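Local atomic coordinates of transposon Tn7 transposition protein tnsA (Escherichia coli, PDB entry 1T0F), a protein that forms the Tn7 transposase together with TnsB and cuts the 5' DNA strands during transposition, as a metal-dependent, restriction enzyme-like endonuclease. Residues Lys30-Trp35 with Thr55-His60; Val190-Leu195 with Val265-Glu270. All coordinates share one frame; numbering follows the deposited sequence.

Contact 1. Residues Lys30-Trp35 with Thr55-His60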
loop_
_atom_site.group_PDB
_atom_site.type_symbol
_atom_site.label_atom_id
_atom_site.label_comp_id
_atom_site.label_asym_id
_atom_site.label_seq_id
_atom_site.Cartn_x
_atom_site.Cartn_y
_atom_site.Cartn_z
ATOM N N LYS A 30 3.253 -15.811 3.051
ATOM C CA LYS A 30 2.242 -16.071 4.059
ATOM C C LYS A 30 2.756 -15.995 5.495
ATOM O O LYS A 30 1.966 -15.835 6.426
ATOM C CB LYS A 30 1.598 -17.439 3.793
ATOM C CG LYS A 30 0.369 -17.726 4.634
ATOM C CD LYS A 30 -0.723 -18.391 3.806
ATOM C CE LYS A 30 -1.920 -18.764 4.670
ATOM N NZ LYS A 30 -2.497 -17.589 5.390
ATOM N N ASP A 31 4.071 -16.095 5.673
ATOM C CA ASP A 31 4.680 -16.057 7.006
ATOM C C ASP A 31 5.017 -14.658 7.518
ATOM O O ASP A 31 5.372 -14.488 8.685
ATOM C CB ASP A 31 5.961 -16.892 7.025
ATOM C CG ASP A 31 5.731 -18.318 6.574
ATOM O OD1 ASP A 31 4.882 -19.004 7.186
ATOM O OD2 ASP A 31 6.400 -18.753 5.612
ATOM N N TYR A 32 4.920 -13.659 6.650
ATOM C CA TYR A 32 5.242 -12.293 7.048
ATOM C C TYR A 32 4.211 -11.689 7.990
ATOM O O TYR A 32 3.011 -11.936 7.859
ATOM C CB TYR A 32 5.359 -11.397 5.806
ATOM C CG TYR A 32 5.667 -9.946 6.116
ATOM C CD1 TYR A 32 6.940 -9.556 6.540
ATOM C CD2 TYR A 32 4.684 -8.962 5.987
ATOM C CE1 TYR A 32 7.232 -8.217 6.826
ATOM C CE2 TYR A 32 4.964 -7.620 6.273
ATOM C CZ TYR A 32 6.239 -7.258 6.688
ATOM O OH TYR A 32 6.524 -5.932 6.935
ATOM N N ILE A 33 4.694 -10.891 8.939
ATOM C CA ILE A 33 3.829 -10.185 9.879
ATOM C C ILE A 33 4.286 -8.723 9.816
ATOM O O ILE A 33 5.446 -8.432 10.054
ATOM C CB ILE A 33 4.000 -10.704 11.325
ATOM C CG1 ILE A 33 3.631 -12.188 11.397
ATOM C CG2 ILE A 33 3.097 -9.917 12.261
ATOM C CD1 ILE A 33 3.700 -12.770 12.803
ATOM N N PRO A 34 3.380 -7.792 9.477
ATOM C CA PRO A 34 3.763 -6.375 9.394
ATOM C C PRO A 34 4.127 -5.766 10.749
ATOM O O PRO A 34 3.616 -6.188 11.784
ATOM C CB PRO A 34 2.527 -5.724 8.786
ATOM C CG PRO A 34 1.414 -6.551 9.357
ATOM C CD PRO A 34 1.942 -7.967 9.216
ATOM N N TRP A 35 5.011 -4.774 10.735
ATOM C CA TRP A 35 5.419 -4.117 11.974
ATOM C C TRP A 35 4.233 -3.348 12.557
ATOM O O TRP A 35 3.978 -3.408 13.759
ATOM C CB TRP A 35 6.598 -3.176 11.714
ATOM C CG TRP A 35 7.016 -2.393 12.930
ATOM C CD1 TRP A 35 6.799 -1.063 13.165
ATOM C CD2 TRP A 35 7.697 -2.899 14.084
ATOM N NE1 TRP A 35 7.307 -0.708 14.397
ATOM C CE2 TRP A 35 7.861 -1.816 14.982
ATOM C CE3 TRP A 35 8.182 -4.163 14.450
ATOM C CZ2 TRP A 35 8.492 -1.961 16.224
ATOM C CZ3 TRP A 35 8.815 -4.304 15.690
ATOM C CH2 TRP A 35 8.962 -3.207 16.558
ATOM N N THR A 55 -0.162 -13.212 -1.710
ATOM C CA THR A 55 0.474 -13.648 -0.471
ATOM C C THR A 55 -0.380 -14.610 0.341
ATOM O O THR A 55 0.139 -15.338 1.184
ATOM C CB THR A 55 0.796 -12.450 0.440
ATOM O OG1 THR A 55 -0.430 -11.875 0.906
ATOM C CG2 THR A 55 1.593 -11.389 -0.324
ATOM N N GLY A 56 -1.684 -14.605 0.094
ATOM C CA GLY A 56 -2.579 -15.461 0.851
ATOM C C GLY A 56 -2.877 -14.870 2.224
ATOM O O GLY A 56 -3.567 -15.493 3.031
ATOM N N ARG A 57 -2.357 -13.667 2.485
ATOM C CA ARG A 57 -2.550 -12.976 3.767
ATOM C C ARG A 57 -3.585 -11.869 3.705
ATOM O O ARG A 57 -3.965 -11.405 2.624
ATOM C CB ARG A 57 -1.259 -12.287 4.234
ATOM C CG ARG A 57 -0.075 -13.165 4.571
ATOM C CD ARG A 57 1.003 -12.359 5.333
ATOM N NE ARG A 57 1.668 -11.333 4.522
ATOM C CZ ARG A 57 1.431 -10.024 4.597
ATOM N NH1 ARG A 57 0.536 -9.543 5.451
ATOM N NH2 ARG A 57 2.099 -9.187 3.811
ATOM N N VAL A 58 -4.023 -11.439 4.889
ATOM C CA VAL A 58 -4.933 -10.308 5.000
ATOM C C VAL A 58 -3.947 -9.196 5.368
ATOM O O VAL A 58 -3.322 -9.237 6.435
ATOM C CB VAL A 58 -5.964 -10.470 6.140
ATOM C CG1 VAL A 58 -6.642 -9.126 6.414
ATOM C CG2 VAL A 58 -7.015 -11.504 5.748
ATOM N N HIS A 59 -3.788 -8.222 4.477
ATOM C CA HIS A 59 -2.847 -7.135 4.704
ATOM C C HIS A 59 -3.418 -5.999 5.534
ATOM O O HIS A 59 -4.630 -5.808 5.598
ATOM C CB HIS A 59 -2.357 -6.579 3.366
ATOM C CG HIS A 59 -1.580 -7.565 2.553
ATOM N ND1 HIS A 59 -0.226 -7.442 2.326
ATOM C CD2 HIS A 59 -1.965 -8.705 1.931
ATOM C CE1 HIS A 59 0.190 -8.464 1.596
ATOM N NE2 HIS A 59 -0.847 -9.244 1.344
ATOM N N HIS A 60 -2.513 -5.241 6.145
ATOM C CA HIS A 60 -2.857 -4.094 6.982
ATOM C C HIS A 60 -2.422 -2.808 6.316
ATOM O O HIS A 60 -1.230 -2.524 6.235
ATOM C CB HIS A 60 -2.151 -4.200 8.328
ATOM C CG HIS A 60 -2.723 -5.248 9.224
ATOM N ND1 HIS A 60 -3.596 -4.953 10.247
ATOM C CD2 HIS A 60 -2.569 -6.593 9.234
ATOM C CE1 HIS A 60 -3.955 -6.072 10.852
ATOM N NE2 HIS A 60 -3.346 -7.081 10.256
#
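Arg57 is the main packing residue of Thr55-His60 against Lys30-Trp35. Its CG lies against Lys30 CA and its CD 3.3 Å from Tyr32 O, before a bend at chi3 (-68°) swings the guanidinium across the edge of the Tyr32 ring. There Tyr32 CD2 lies over one guanidinium face, 3.4 Å from NH2, the two planes 63° apart, so the pair is no stack. His59 NE2 lies toward the rim of the opposite face, 3.8 Å above its plane. Further along, Pro34 CG touches His60 CD2 at 4.0 Å.

Between the two segments themselves there is a single, weak polar link, the 3.3 Å hydrogen bond from Lys30 NZ to Gly56 O. Thr55 OG1 accepts from Arg57 N at 3.1 Å, an ST turn, and shares a 2.7 Å hydrogen bond with His59 NE2, which fixes that imidazole. Arg57 NH2 forms a salt bridge with Glu84, whose OE1 also binds His59 ND1. An alanine at Arg57 would probably loosen Tyr32 and His59 and leave the carboxylate of Glu84 less well balanced.

Through Glu84, which also receives the Tyr32 hydroxyl on its backbone O, the loop after helix 13-21 and the hairpin strand 58-61 are both tied to edge strand 79-87.

Contact 2. Residues Val190-Leu195 with Val265-Glu270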
loop_
_atom_site.group_PDB
_atom_site.type_symbol
_atom_site.label_atom_id
_atom_site.label_comp_id
_atom_site.label_asym_id
_atom_site.label_seq_id
_atom_site.Cartn_x
_atom_site.Cartn_y
_atom_site.Cartn_z
ATOM N N VAL A 190 -17.539 -9.438 5.900
ATOM C CA VAL A 190 -17.758 -10.665 5.147
ATOM C C VAL A 190 -18.224 -11.811 6.046
ATOM O O VAL A 190 -17.466 -12.320 6.869
ATOM C CB VAL A 190 -16.476 -11.093 4.397
ATOM C CG1 VAL A 190 -15.327 -11.264 5.381
ATOM C CG2 VAL A 190 -16.729 -12.383 3.629
ATOM N N SER A 191 -19.481 -12.207 5.884
ATOM C CA SER A 191 -20.039 -13.293 6.675
ATOM C C SER A 191 -19.676 -14.623 6.024
ATOM O O SER A 191 -19.171 -14.655 4.904
ATOM C CB SER A 191 -21.559 -13.161 6.754
ATOM O OG SER A 191 -22.146 -13.288 5.473
ATOM N N ALA A 192 -19.934 -15.719 6.729
ATOM C CA ALA A 192 -19.637 -17.043 6.195
ATOM C C ALA A 192 -20.554 -17.314 5.008
ATOM O O ALA A 192 -20.201 -18.044 4.081
ATOM C CB ALA A 192 -19.847 -18.097 7.273
ATOM N N GLU A 193 -21.735 -16.709 5.047
ATOM C CA GLU A 193 -22.723 -16.867 3.992
ATOM C C GLU A 193 -22.234 -16.166 2.724
ATOM O O GLU A 193 -22.370 -16.691 1.620
ATOM C CB GLU A 193 -24.062 -16.265 4.434
ATOM C CG GLU A 193 -24.596 -16.780 5.775
ATOM C CD GLU A 193 -23.868 -16.200 6.986
ATOM O OE1 GLU A 193 -22.684 -16.532 7.201
ATOM O OE2 GLU A 193 -24.484 -15.406 7.730
ATOM N N LEU A 194 -21.659 -14.977 2.889
ATOM C CA LEU A 194 -21.152 -14.225 1.745
ATOM C C LEU A 194 -19.915 -14.908 1.181
ATOM O O LEU A 194 -19.747 -14.991 -0.033
ATOM C CB LEU A 194 -20.815 -12.786 2.152
ATOM C CG LEU A 194 -20.312 -11.879 1.021
ATOM C CD1 LEU A 194 -21.265 -11.942 -0.163
ATOM C CD2 LEU A 194 -20.185 -10.454 1.531
ATOM N N LEU A 195 -19.054 -15.401 2.067
ATOM C CA LEU A 195 -17.842 -16.089 1.645
ATOM C C LEU A 195 -18.213 -17.356 0.863
ATOM O O LEU A 195 -17.491 -17.776 -0.037
ATOM C CB LEU A 195 -16.999 -16.469 2.865
ATOM C CG LEU A 195 -15.546 -16.865 2.590
ATOM C CD1 LEU A 195 -14.762 -15.618 2.196
ATOM C CD2 LEU A 195 -14.923 -17.499 3.832
ATOM N N VAL A 265 -11.463 -19.852 -1.256
ATOM C CA VAL A 265 -11.003 -19.830 0.123
ATOM C C VAL A 265 -11.824 -20.700 1.054
ATOM O O VAL A 265 -13.016 -20.917 0.844
ATOM C CB VAL A 265 -10.985 -18.396 0.692
ATOM C CG1 VAL A 265 -10.099 -17.508 -0.164
ATOM C CG2 VAL A 265 -12.397 -17.845 0.761
ATOM N N VAL A 266 -11.158 -21.195 2.088
ATOM C CA VAL A 266 -11.794 -22.030 3.086
ATOM C C VAL A 266 -11.869 -21.240 4.381
ATOM O O VAL A 266 -10.875 -20.674 4.842
ATOM C CB VAL A 266 -10.990 -23.319 3.334
ATOM C CG1 VAL A 266 -11.640 -24.125 4.445
ATOM C CG2 VAL A 266 -10.916 -24.136 2.053
ATOM N N ASN A 267 -13.063 -21.196 4.954
ATOM C CA ASN A 267 -13.298 -20.490 6.201
ATOM C C ASN A 267 -12.750 -21.393 7.306
ATOM O O ASN A 267 -13.391 -22.367 7.698
ATOM C CB ASN A 267 -14.807 -20.256 6.363
ATOM C CG ASN A 267 -15.132 -19.247 7.441
ATOM O OD1 ASN A 267 -16.203 -18.636 7.433
ATOM N ND2 ASN A 267 -14.218 -19.074 8.382
ATOM N N MET A 268 -11.557 -21.069 7.791
ATOM C CA MET A 268 -10.906 -21.863 8.827
ATOM C C MET A 268 -11.687 -21.949 10.143
ATOM O O MET A 268 -11.140 -22.342 11.172
ATOM C CB MET A 268 -9.499 -21.317 9.088
ATOM C CG MET A 268 -8.640 -22.200 9.978
ATOM S SD MET A 268 -6.960 -21.583 10.178
ATOM C CE MET A 268 -6.038 -22.757 9.198
ATOM N N GLU A 269 -12.967 -21.589 10.106
ATOM C CA GLU A 269 -13.811 -21.638 11.296
ATOM C C GLU A 269 -14.016 -23.089 11.714
ATOM O O GLU A 269 -13.918 -23.432 12.892
ATOM C CB GLU A 269 -15.175 -20.993 11.020
ATOM C CG GLU A 269 -16.047 -21.761 10.029
ATOM C CD GLU A 269 -17.409 -21.122 9.820
ATOM O OE1 GLU A 269 -18.144 -20.941 10.816
ATOM O OE2 GLU A 269 -17.747 -20.805 8.657
ATOM N N GLU A 270 -14.300 -23.936 10.732
ATOM C CA GLU A 270 -14.528 -25.351 10.973
ATOM C C GLU A 270 -13.222 -26.113 11.159
ATOM O O GLU A 270 -12.811 -26.385 12.289
ATOM C CB GLU A 270 -15.326 -25.945 9.811
ATOM C CG GLU A 270 -14.819 -25.522 8.444
ATOM C CD GLU A 270 -15.737 -25.958 7.322
ATOM O OE1 GLU A 270 -16.914 -25.532 7.314
ATOM O OE2 GLU A 270 -15.280 -26.725 6.449
#
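Leu195 makes the main apolar contact between Val190-Leu195 and Val265-Glu270. Its CD1 meets Val265 CG2 at 3.6 Å, the two side chains crossing at about a right angle, while the other branch, CD2, lies 3.7 Å from Asn267 CB. A single leucine thus rests with one methyl on a valine and with the other on the base of the asparagine side chain. One turn earlier, Ala192 CB approaches the carboxylate of Glu269, 3.7 Å from OE2, and also borders the end of the Asn267 side chain.

Torsions set up these approaches. Leu195 has CG anti to its backbone N (chi1 -165°), and Val265 places CG2 between its backbone N and carbonyl carbon, in the crowded position, with the methyl against the leucine. Ala192 and Leu195, three residues apart, belong to the same face of the short helix 192-195. Ser191 is its N-cap: OG accepts from Leu194 N at 3.1 Å with an N-H...O angle of 155°, and Ser191 O accepts from Leu195 N at 2.9 Å.

Phe243 touches both Leu195 and Val265, extending the apolar patch, whereas Leu194 packs on helix 230-240. With 195 Å² buried in total and no hydrogen bond assigned across the segments, this is a small surface contact of mainly van der Waals character, joining the C-terminal loop to the helical part of the chain.

Contact 1 and contact 2 follow one another along the chain, the first closing before the second opens. Their centres are 19 Å apart and their nearest atoms about 7 Å apart, without touching. Contact 1 belongs to the N-terminal nuclease part, beside edge strand 79-87 of the mixed sheet; the side chain of His60 is about 7 Å from that of the active-site residue Glu66. The centre of contact 2 is about 21 Å from the centre of the chain, away from the annotated sites, where the final loop meets the helical C-terminal part. They share no helix or strand: contact 1 closes a short loop of sequence near the catalytic machinery, contact 2 a peripheral span of about 70 residues.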